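Local coordinates for protein Cyclo(L-leucyl-L-phenylalanyl) synthase (Streptomyces noursei, PDB 3OQV) that joins phenylalanyl and leucyl groups from charged tRNAs into a cyclodipeptide without ATP, an intermediate on the way to the antibacterial albonoursin, at residues G29-I34 with F193-S198; R61-Y66 with R115-S120; D151-V156 with N177-E182; P126-V131 with A183-D188. All coordinates share one frame; numbering follows the deposited sequence.

Interaction 1 of 4, residues G29-I34 with F193-S198; sequences GEHALI and FSVPSS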
# COMPACT_ATOMS: atom_id res chain seq x y z
N GLY A 29 16.54 4.16 -12.62
CA GLY A 29 16.35 3.81 -11.22
C GLY A 29 16.32 2.31 -10.99
O GLY A 29 16.12 1.54 -11.93
N GLU A 30 16.53 1.88 -9.75
CA GLU A 30 16.58 0.44 -9.44
C GLU A 30 15.18 -0.17 -9.37
O GLU A 30 14.86 -1.10 -10.12
CB GLU A 30 17.33 0.19 -8.13
CG GLU A 30 18.78 -0.27 -8.32
CD GLU A 30 19.76 0.39 -7.34
OE1 GLU A 30 19.38 0.64 -6.18
OE2 GLU A 30 20.92 0.64 -7.74
N HIS A 31 14.40 0.25 -8.39
CA HIS A 31 13.17 -0.44 -8.06
C HIS A 31 12.10 0.56 -7.66
O HIS A 31 12.36 1.47 -6.87
CB HIS A 31 13.38 -1.42 -6.89
CG HIS A 31 12.15 -2.19 -6.54
ND1 HIS A 31 11.32 -1.84 -5.49
CD2 HIS A 31 11.59 -3.30 -7.09
CE1 HIS A 31 10.31 -2.69 -5.42
NE2 HIS A 31 10.44 -3.58 -6.40
N ALA A 32 10.88 0.35 -8.16
CA ALA A 32 9.72 1.07 -7.66
C ALA A 32 8.69 0.12 -7.10
O ALA A 32 8.51 -1.01 -7.59
CB ALA A 32 9.09 1.92 -8.77
N LEU A 33 8.01 0.58 -6.06
CA LEU A 33 6.83 -0.09 -5.56
C LEU A 33 5.58 0.76 -5.81
O LEU A 33 5.52 1.94 -5.45
CB LEU A 33 6.98 -0.38 -4.06
CG LEU A 33 5.67 -0.72 -3.35
CD1 LEU A 33 5.22 -2.12 -3.74
CD2 LEU A 33 5.82 -0.58 -1.84
N ILE A 34 4.58 0.15 -6.45
CA ILE A 34 3.25 0.75 -6.59
C ILE A 34 2.25 -0.03 -5.75
O ILE A 34 1.92 -1.18 -6.08
CB ILE A 34 2.77 0.67 -8.04
CG1 ILE A 34 3.70 1.48 -8.95
CG2 ILE A 34 1.32 1.19 -8.14
CD1 ILE A 34 3.54 1.16 -10.44
N PHE A 193 11.87 -6.71 -1.09
CA PHE A 193 11.92 -7.04 -2.51
C PHE A 193 13.34 -7.39 -2.95
O PHE A 193 13.59 -7.55 -4.15
CB PHE A 193 11.36 -5.88 -3.37
CG PHE A 193 9.92 -5.58 -3.10
CD1 PHE A 193 8.93 -6.44 -3.56
CD2 PHE A 193 9.56 -4.52 -2.28
CE1 PHE A 193 7.59 -6.21 -3.27
CE2 PHE A 193 8.23 -4.28 -1.98
CZ PHE A 193 7.24 -5.12 -2.47
N SER A 194 14.26 -7.41 -2.00
CA SER A 194 15.68 -7.73 -2.26
C SER A 194 16.31 -6.86 -3.35
O SER A 194 16.88 -7.38 -4.33
CB SER A 194 15.86 -9.22 -2.61
OG SER A 194 14.95 -10.06 -1.93
N VAL A 195 16.28 -5.55 -3.15
CA VAL A 195 16.88 -4.62 -4.09
C VAL A 195 17.63 -3.59 -3.29
O VAL A 195 17.34 -3.39 -2.10
CB VAL A 195 15.80 -3.91 -4.94
CG1 VAL A 195 15.22 -4.86 -5.98
CG2 VAL A 195 14.71 -3.34 -4.03
N PRO A 196 18.64 -2.95 -3.90
CA PRO A 196 19.50 -2.07 -3.13
C PRO A 196 18.76 -0.79 -2.73
O PRO A 196 19.04 -0.21 -1.69
CB PRO A 196 20.65 -1.74 -4.09
CG PRO A 196 20.55 -2.76 -5.20
CD PRO A 196 19.10 -3.12 -5.29
N SER A 197 17.83 -0.35 -3.58
CA SER A 197 17.02 0.82 -3.26
C SER A 197 15.62 0.63 -3.82
O SER A 197 15.43 -0.10 -4.79
CB SER A 197 17.63 2.10 -3.83
OG SER A 197 17.53 2.14 -5.24
N SER A 198 14.65 1.29 -3.21
CA SER A 198 13.26 1.17 -3.66
C SER A 198 12.54 2.50 -3.50
O SER A 198 12.69 3.19 -2.49
CB SER A 198 12.52 0.07 -2.91
OG SER A 198 11.20 -0.09 -3.42
O HOH W 1 14.89 2.71 -6.76

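Interaction 2 of 4, residues R61-Y66 with R115-S120; sequences RTDVVY and RVRSLS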
# COMPACT_ATOMS: atom_id res chain seq x y z
N ARG A 61 13.13 -2.53 -12.17
CA ARG A 61 12.12 -3.46 -11.67
C ARG A 61 10.99 -2.70 -11.01
O ARG A 61 11.21 -1.66 -10.39
CB ARG A 61 12.75 -4.42 -10.65
CG ARG A 61 14.03 -5.08 -11.13
CD ARG A 61 14.68 -5.91 -10.02
NE ARG A 61 13.73 -6.83 -9.40
CZ ARG A 61 13.40 -8.02 -9.89
NH1 ARG A 61 13.94 -8.45 -11.02
NH2 ARG A 61 12.51 -8.78 -9.25
N THR A 62 9.78 -3.24 -11.07
CA THR A 62 8.65 -2.61 -10.40
C THR A 62 7.79 -3.69 -9.78
O THR A 62 7.46 -4.68 -10.45
CB THR A 62 7.77 -1.79 -11.38
OG1 THR A 62 8.49 -0.64 -11.83
CG2 THR A 62 6.49 -1.31 -10.69
N ASP A 63 7.50 -3.57 -8.48
CA ASP A 63 6.49 -4.43 -7.87
C ASP A 63 5.18 -3.69 -7.73
O ASP A 63 5.17 -2.51 -7.38
CB ASP A 63 6.97 -4.96 -6.52
CG ASP A 63 7.89 -6.15 -6.65
OD1 ASP A 63 7.40 -7.30 -6.60
OD2 ASP A 63 9.10 -5.94 -6.87
N VAL A 64 4.09 -4.37 -8.07
CA VAL A 64 2.76 -3.84 -7.82
C VAL A 64 2.10 -4.73 -6.79
O VAL A 64 2.03 -5.96 -6.95
CB VAL A 64 1.89 -3.84 -9.09
CG1 VAL A 64 0.56 -3.17 -8.81
CG2 VAL A 64 2.60 -3.13 -10.22
N VAL A 65 1.74 -4.14 -5.66
CA VAL A 65 1.16 -4.90 -4.57
C VAL A 65 -0.21 -4.33 -4.28
O VAL A 65 -0.35 -3.15 -4.00
CB VAL A 65 2.05 -4.86 -3.31
CG1 VAL A 65 1.43 -5.68 -2.18
CG2 VAL A 65 3.46 -5.38 -3.65
N TYR A 66 -1.23 -5.17 -4.41
CA TYR A 66 -2.55 -4.75 -4.02
C TYR A 66 -2.94 -5.31 -2.65
O TYR A 66 -2.57 -6.43 -2.29
CB TYR A 66 -3.58 -5.10 -5.10
CG TYR A 66 -3.79 -6.58 -5.33
CD1 TYR A 66 -4.84 -7.24 -4.69
CD2 TYR A 66 -3.03 -7.28 -6.26
CE1 TYR A 66 -5.09 -8.58 -4.92
CE2 TYR A 66 -3.29 -8.64 -6.51
CZ TYR A 66 -4.33 -9.27 -5.83
OH TYR A 66 -4.61 -10.60 -6.04
N ARG A 115 6.00 -7.08 -11.61
CA ARG A 115 5.65 -8.19 -10.72
C ARG A 115 4.49 -7.80 -9.83
O ARG A 115 4.62 -6.95 -8.96
CB ARG A 115 6.84 -8.62 -9.87
CG ARG A 115 6.54 -9.82 -8.98
CD ARG A 115 7.81 -10.38 -8.37
NE ARG A 115 8.53 -9.38 -7.59
CZ ARG A 115 9.82 -9.47 -7.26
NH1 ARG A 115 10.54 -10.52 -7.62
NH2 ARG A 115 10.39 -8.50 -6.55
N VAL A 116 3.33 -8.42 -10.07
CA VAL A 116 2.09 -8.01 -9.42
C VAL A 116 1.64 -9.10 -8.48
O VAL A 116 1.44 -10.24 -8.90
CB VAL A 116 0.99 -7.76 -10.45
CG1 VAL A 116 -0.30 -7.33 -9.77
CG2 VAL A 116 1.44 -6.74 -11.49
N ARG A 117 1.55 -8.78 -7.19
CA ARG A 117 1.16 -9.75 -6.18
C ARG A 117 0.19 -9.10 -5.20
O ARG A 117 0.22 -7.88 -5.01
CB ARG A 117 2.38 -10.28 -5.43
CG ARG A 117 3.34 -11.09 -6.31
CD ARG A 117 4.54 -11.57 -5.51
NE ARG A 117 5.50 -10.50 -5.33
CZ ARG A 117 6.71 -10.65 -4.82
NH1 ARG A 117 7.08 -11.83 -4.33
NH2 ARG A 117 7.51 -9.60 -4.69
N SER A 118 -0.67 -9.91 -4.57
CA SER A 118 -1.43 -9.46 -3.41
C SER A 118 -0.50 -9.33 -2.20
O SER A 118 0.52 -10.00 -2.12
CB SER A 118 -2.52 -10.47 -3.08
OG SER A 118 -1.95 -11.72 -2.72
N LEU A 119 -0.89 -8.50 -1.23
CA LEU A 119 -0.14 -8.43 0.04
C LEU A 119 -0.16 -9.79 0.74
O LEU A 119 0.86 -10.25 1.26
CB LEU A 119 -0.68 -7.34 0.96
CG LEU A 119 0.09 -7.07 2.27
CD1 LEU A 119 1.60 -6.88 2.03
CD2 LEU A 119 -0.47 -5.84 2.97
N SER A 120 -1.29 -10.49 0.69
CA SER A 120 -1.38 -11.78 1.36
C SER A 120 -0.39 -12.80 0.80
O SER A 120 0.23 -13.53 1.56
CB SER A 120 -2.83 -12.31 1.36
OG SER A 120 -3.21 -12.73 0.07
O HOH W 2 4.87 -7.63 -6.15

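Interaction 3 of 4, residues D151-V156 with N177-E182; sequences DMVRAV and NYVLAE. With DTD (dithiane diol), chain B; PO4 (phosphate ion), chain C.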
# COMPACT_ATOMS: atom_id res chain seq x y z
N ASP A 151 -0.84 7.45 13.61
CA ASP A 151 -1.37 8.52 12.77
C ASP A 151 -1.87 7.99 11.43
O ASP A 151 -2.94 8.37 10.96
CB ASP A 151 -0.32 9.62 12.55
CG ASP A 151 -0.07 10.43 13.81
OD1 ASP A 151 -0.92 10.39 14.74
OD2 ASP A 151 0.99 11.10 13.88
N MET A 152 -1.11 7.06 10.86
CA MET A 152 -1.52 6.38 9.65
C MET A 152 -2.80 5.57 9.86
O MET A 152 -3.67 5.58 9.00
CB MET A 152 -0.42 5.45 9.13
CG MET A 152 -0.67 4.98 7.71
SD MET A 152 0.72 4.07 7.04
CE MET A 152 -0.02 3.41 5.56
N VAL A 153 -2.88 4.86 10.98
CA VAL A 153 -4.11 4.15 11.32
C VAL A 153 -5.33 5.08 11.29
O VAL A 153 -6.36 4.76 10.69
CB VAL A 153 -4.01 3.44 12.69
CG1 VAL A 153 -5.39 2.95 13.15
CG2 VAL A 153 -3.01 2.26 12.62
N ARG A 154 -5.19 6.25 11.89
CA ARG A 154 -6.29 7.21 11.91
C ARG A 154 -6.66 7.67 10.51
O ARG A 154 -7.84 7.80 10.19
CB ARG A 154 -5.96 8.39 12.81
CG ARG A 154 -5.73 7.97 14.26
CD ARG A 154 -5.79 9.13 15.24
NE ARG A 154 -5.80 8.60 16.61
CZ ARG A 154 -6.90 8.37 17.32
NH1 ARG A 154 -8.09 8.75 16.87
NH2 ARG A 154 -6.80 7.82 18.52
N ALA A 155 -5.65 7.89 9.67
CA ALA A 155 -5.91 8.26 8.28
C ALA A 155 -6.63 7.16 7.53
O ALA A 155 -7.56 7.43 6.77
CB ALA A 155 -4.61 8.66 7.56
N VAL A 156 -6.22 5.91 7.73
CA VAL A 156 -6.92 4.78 7.12
C VAL A 156 -8.37 4.72 7.59
O VAL A 156 -9.29 4.58 6.78
CB VAL A 156 -6.24 3.43 7.47
CG1 VAL A 156 -7.11 2.26 7.04
CG2 VAL A 156 -4.84 3.34 6.85
N ASN A 177 -3.99 -3.50 12.58
CA ASN A 177 -3.68 -4.75 11.89
C ASN A 177 -3.34 -4.49 10.43
O ASN A 177 -2.40 -5.07 9.88
CB ASN A 177 -4.87 -5.71 11.96
CG ASN A 177 -5.08 -6.26 13.35
OD1 ASN A 177 -4.19 -6.22 14.18
ND2 ASN A 177 -6.24 -6.85 13.58
N TYR A 178 -4.16 -3.66 9.80
CA TYR A 178 -4.03 -3.30 8.39
C TYR A 178 -2.69 -2.59 8.15
O TYR A 178 -1.96 -2.90 7.22
CB TYR A 178 -5.20 -2.39 8.01
CG TYR A 178 -5.26 -2.00 6.55
CD1 TYR A 178 -5.95 -2.79 5.63
CD2 TYR A 178 -4.68 -0.83 6.11
CE1 TYR A 178 -6.00 -2.44 4.29
CE2 TYR A 178 -4.72 -0.47 4.77
CZ TYR A 178 -5.38 -1.28 3.87
OH TYR A 178 -5.44 -0.91 2.54
N VAL A 179 -2.38 -1.63 9.02
CA VAL A 179 -1.21 -0.78 8.80
C VAL A 179 0.08 -1.54 9.11
O VAL A 179 1.05 -1.44 8.35
CB VAL A 179 -1.29 0.50 9.64
CG1 VAL A 179 0.11 1.13 9.82
CG2 VAL A 179 -2.26 1.51 8.99
N LEU A 180 0.08 -2.33 10.18
CA LEU A 180 1.23 -3.17 10.50
C LEU A 180 1.57 -4.21 9.43
O LEU A 180 2.72 -4.59 9.29
CB LEU A 180 1.07 -3.86 11.87
CG LEU A 180 1.05 -2.89 13.06
CD1 LEU A 180 1.00 -3.65 14.38
CD2 LEU A 180 2.25 -1.94 13.02
N ALA A 181 0.55 -4.74 8.74
CA ALA A 181 0.78 -5.60 7.58
C ALA A 181 1.51 -4.87 6.44
O ALA A 181 2.26 -5.48 5.69
CB ALA A 181 -0.55 -6.21 7.08
N GLU A 182 1.22 -3.58 6.28
CA GLU A 182 1.80 -2.76 5.20
C GLU A 182 3.20 -2.26 5.53
O GLU A 182 3.97 -1.88 4.64
CB GLU A 182 0.90 -1.54 4.94
CG GLU A 182 -0.43 -1.89 4.27
CD GLU A 182 -1.17 -0.65 3.79
OE1 GLU A 182 -1.15 0.37 4.50
OE2 GLU A 182 -1.74 -0.68 2.67
S1 DTD B . 2.43 0.79 1.15
C1 DTD B . 1.62 2.35 1.21
C2 DTD B . 0.81 2.49 -0.08
O2 DTD B . 0.54 3.88 -0.33
C3 DTD B . -0.48 1.68 0.04
O3 DTD B . -1.54 2.28 -0.71
C4 DTD B . -0.26 0.25 -0.45
S4 DTD B . 1.10 -0.50 0.39
P PO4 C . -3.52 2.34 2.48
O1 PO4 C . -4.99 2.55 2.77
O2 PO4 C . -3.33 0.93 1.95
O3 PO4 C . -3.05 3.36 1.48
O4 PO4 C . -2.75 2.51 3.78

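Interaction 4 of 4, residues P126-V131 with A183-D188; sequences PEYRAV and APLFAD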
# COMPACT_ATOMS: atom_id res chain seq x y z
N PRO A 126 9.75 -15.39 2.89
CA PRO A 126 10.77 -15.15 3.91
C PRO A 126 11.23 -13.70 3.94
O PRO A 126 11.46 -13.14 5.02
CB PRO A 126 11.91 -16.06 3.46
CG PRO A 126 11.22 -17.21 2.81
CD PRO A 126 10.01 -16.60 2.11
N GLU A 127 11.38 -13.09 2.77
CA GLU A 127 11.81 -11.70 2.69
C GLU A 127 10.89 -10.79 3.50
O GLU A 127 11.35 -9.98 4.30
CB GLU A 127 11.84 -11.23 1.23
CG GLU A 127 12.93 -11.87 0.39
CD GLU A 127 12.45 -13.08 -0.40
OE1 GLU A 127 11.39 -13.66 -0.04
OE2 GLU A 127 13.11 -13.42 -1.40
N TYR A 128 9.59 -10.95 3.30
CA TYR A 128 8.61 -10.13 4.01
C TYR A 128 8.66 -10.43 5.50
O TYR A 128 8.61 -9.52 6.33
CB TYR A 128 7.20 -10.37 3.48
CG TYR A 128 6.11 -9.71 4.30
CD1 TYR A 128 5.60 -8.47 3.94
CD2 TYR A 128 5.61 -10.32 5.46
CE1 TYR A 128 4.59 -7.85 4.70
CE2 TYR A 128 4.58 -9.72 6.21
CZ TYR A 128 4.09 -8.48 5.82
OH TYR A 128 3.11 -7.85 6.55
N ARG A 129 8.71 -11.71 5.84
CA ARG A 129 8.63 -12.14 7.24
C ARG A 129 9.79 -11.54 8.04
O ARG A 129 9.60 -11.01 9.14
CB ARG A 129 8.65 -13.67 7.33
CG ARG A 129 7.45 -14.33 6.63
CD ARG A 129 7.18 -15.74 7.15
NE ARG A 129 8.40 -16.54 7.25
CZ ARG A 129 8.76 -17.46 6.36
NH1 ARG A 129 8.00 -17.71 5.30
NH2 ARG A 129 9.89 -18.13 6.53
N ALA A 130 10.98 -11.58 7.46
CA ALA A 130 12.16 -11.09 8.17
C ALA A 130 12.00 -9.60 8.50
O ALA A 130 12.39 -9.14 9.59
CB ALA A 130 13.42 -11.34 7.37
N VAL A 131 11.45 -8.84 7.56
CA VAL A 131 11.26 -7.42 7.77
C VAL A 131 10.16 -7.19 8.80
O VAL A 131 10.28 -6.32 9.66
CB VAL A 131 10.95 -6.68 6.45
CG1 VAL A 131 10.61 -5.21 6.72
CG2 VAL A 131 12.13 -6.80 5.50
N ALA A 183 3.51 -2.24 6.82
CA ALA A 183 4.69 -1.53 7.33
C ALA A 183 6.03 -2.03 6.76
O ALA A 183 6.91 -1.22 6.50
CB ALA A 183 4.71 -1.55 8.86
N PRO A 184 6.20 -3.36 6.62
CA PRO A 184 7.41 -3.85 5.96
C PRO A 184 7.67 -3.17 4.61
O PRO A 184 8.83 -2.89 4.26
CB PRO A 184 7.12 -5.34 5.77
CG PRO A 184 6.28 -5.68 7.00
CD PRO A 184 5.38 -4.46 7.17
N LEU A 185 6.60 -2.87 3.89
CA LEU A 185 6.72 -2.25 2.57
C LEU A 185 7.08 -0.76 2.66
O LEU A 185 7.91 -0.28 1.89
CB LEU A 185 5.45 -2.45 1.75
CG LEU A 185 5.31 -3.85 1.13
CD1 LEU A 185 5.09 -4.89 2.22
CD2 LEU A 185 4.17 -3.90 0.12
N PHE A 186 6.52 -0.06 3.64
CA PHE A 186 6.85 1.35 3.77
C PHE A 186 8.10 1.67 4.61
O PHE A 186 8.69 2.73 4.45
CB PHE A 186 5.62 2.25 4.09
CG PHE A 186 4.96 1.99 5.43
CD1 PHE A 186 5.53 2.47 6.59
CD2 PHE A 186 3.67 1.48 5.48
CE1 PHE A 186 4.89 2.31 7.82
CE2 PHE A 186 3.00 1.34 6.71
CZ PHE A 186 3.60 1.79 7.86
N ALA A 187 8.58 0.68 5.36
CA ALA A 187 9.79 0.86 6.15
C ALA A 187 11.02 0.29 5.46
O ALA A 187 12.13 0.78 5.65
CB ALA A 187 9.62 0.26 7.54
N ASP A 188 10.84 -0.78 4.68
CA ASP A 188 11.99 -1.56 4.26
C ASP A 188 11.70 -2.35 2.99
O ASP A 188 11.94 -3.54 2.94
CB ASP A 188 12.44 -2.51 5.39
CG ASP A 188 13.88 -3.02 5.19
OD1 ASP A 188 14.49 -2.75 4.12
OD2 ASP A 188 14.39 -3.73 6.07

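Interaction 1 of 4, residues G29-I34 with F193-S198
CG of His-31 stands anti to its backbone N (chi1 -178°), toward residues 193-198, and chi2 of -99° turns ND1 to OG of Ser-198, itself anti to its backbone N. ND1 of His-31 and OG of Ser-198 share a hydrogen bond of 2.7 Å, in which either could be the donor; the hydroxyl lies at the ring edge, in its plane. NE2 is bonded to Asp-63, so both ring nitrogens are held and the rotation of the imidazole is fixed. Phe-193 crosses the histidine side chain at about a right angle. The two rings are near parallel (28°) but slid apart, centroids 5.0 Å from each other, and CB of Phe-193 sits off-centre above the imidazole in a CH-pi contact. From its other end the phenyl ring offers CZ to CD1 of Leu-33 at 3.8 Å. CG2 of Val-195 packs 3.7 Å from His-31 CB. At the exposed end of the contact, Ser-197 OG donates to Glu-30 OE1 over 2.6 Å, reaching it from above the carboxylate plane, while CB of Pro-196 touches the same oxygen at 3.4 Å. A water accepts from His-31 N and donates to Ser-197 OG. In this Rossmann fold, residues 193-198 lead from helix 169-193 into strand 198-202, the neighbour of strand 29-37. Phe-193 also covers Asp-63 of strand 59-67 and Arg-115 and Arg-117 of strand 114-118, while Leu-33 packs on Leu-185 and Ser-189 of helix 169-193 and lies near Leu-200, a residue essential for substrate specificity.

Interaction 2 of 4, residues R61-Y66 with R115-S120
Asp-63 and Arg-115 lie side by side on neighbouring parallel strands of the Rossmann-fold sheet and form a two-point salt bridge. Arg-115 NE gives a nearly straight bond (170°) of 2.6 Å to Asp-63 OD1, and its NH2 reaches the syn lone pair of OD2 at 2.9 Å. Arg-117 NH2 adds a second bond to OD1, 3.0 Å long, from above the carboxylate plane. The carboxylate thus draws two arginines together, and probably also offsets the repulsion where Arg-61 NH2 comes 3.1 Å from Arg-115 NH1, over one face of that guanidinium. OD2 is also held from strand 29-37. Beneath these side chains the strands are stitched by backbone bonds such as Val-64 N to Arg-115 O. On the other face, Val-64 CB meets Val-116 CG2 at 3.8 Å, and helix 82-107 covers this side. Tyr-66 lays one ring face over Ser-118, whose CB makes a CH-pi contact 3.9 Å from the ring centroid; the phenol OH is bonded to Arg-97. Ser-118 N-caps helix 119-122, with OG on Glu-121 N. The strand pairing runs on into this first turn, where Leu-119 N donates to Tyr-66 O at 2.9 Å.

Interaction 3 of 4, residues D151-V156 with N177-E182
Glu-182 OE1 is met by the methyl CE of Met-152 at 3.4 Å and lies 2.8 Å from O4 of a phosphate ion, probably taken up from the crystallisation liquor. The carboxylate stands where two helices, 143-158 and 169-193, flank the catalytic pocket of this aminoacyl-tRNA synthetase-like Rossmann fold. Their short segments cross at 120° with axes 9.4 Å apart. Met-152 reaches the acid because its chain is extended beyond CG, with CG itself anti to the backbone N (chi1 -166°); it crosses Glu-182 at about a right angle. The same methyl touches the phosphate, so it borders the polar site with an apolar group. Deeper in, Val-179 is the hub of the interface. Its CG2 meets CG2 of Val-153 and CG2 of Val-156, each at 3.8 Å, and Met-152 CG at 4.0 Å; Val-156 and Val-179 slide past each other in opposite directions. Behind them Phe-186 packs on both Met-152 and Val-179, and Pro-207 covers Met-152 and Val-156. On the pocket side the Tyr-178 ring has the phosphate at its edge, near the ring plane. By similarity, residues 178-182 bind substrate, Tyr-178 may take part in aminoacyl-tRNA binding, and Glu-182 may be critical for catalysis; Tyr-178 also lies close to Ser-37, the inferred nucleophile. The bound dithiane diol occupies the same pocket, its C4 being 3.6 Å from Glu-182 OE2. Val-156 also meets the tyrosine, its CG1 standing 4.0 Å from Tyr-178 CD2.

Interaction 4 of 4, residues P126-V131 with A183-D188
Tyr-128 and Pro-184 lean obliquely on one another: CE1 of Tyr-128 is 3.6 Å from CG of Pro-184, and CZ 3.7 Å from the same carbon. Leu-185 comes to the phenol differently, crossing the tyrosine at about a right angle and placing CD1 at the ring edge, in plane, 3.9 Å from CE1. Val-131, one turn further along its helix, takes the other flank of the proline. Its CG1, anti to the backbone N (chi1 174°), fits between two residues one turn apart on the second helix, meeting Pro-184 CB at 3.6 Å and Asp-188 CB at 3.5 Å. The axes of segments 126-131 and 183-188 pass 9.6 Å apart at 78°, so the two segments cross steeply here. Helix 169-193 is kinked at this point: the N of Pro-184 and of Leu-185 make no bond to the preceding turn. The proline ring at the kink fills the middle of the contact, with Tyr-128 and Val-131 both packed on it. The side chain of Leu-185 also comes within about 4 Å of the bound dithiane diol, and Leu-119 covers both Tyr-128 and Leu-185. The interface between the segments is thus apolar, while its polar ends are satisfied from outside: Tyr-128 OH is bonded to Ala-181 O, and Asp-188 to Gly-191 N and, through a salt bridge, to Arg-134. Carbon packing joins the two helices at the kink, and the phenol OH adds a polar tie to the turn just before it, which by similarity binds substrate.

Interactions 1 and 2 share the parallel sheet through neighbouring strands 29-37 and 59-67; their centres are 12 Å apart, and they touch through His-31 and Asp-63. Interactions 3 and 4, 15 Å apart, share helix 169-193, where Ala-181 O meets Tyr-128 OH. Along the chain, interaction 1 closes a loop that contains the other three; interaction 2 closes before 4 opens, and 3 is nested within 4. Leu-185 of interaction 4 packs on Leu-33, Val-65 and Leu-119, joining helix layer to sheet. Helix 169-193 carries residues of interactions 3 and 4 and ends at Phe-193 in interaction 1, beside the central strand 29-37; interactions 1 and 3, centres about 22 Å apart, lie on opposite sides of the chain's centre.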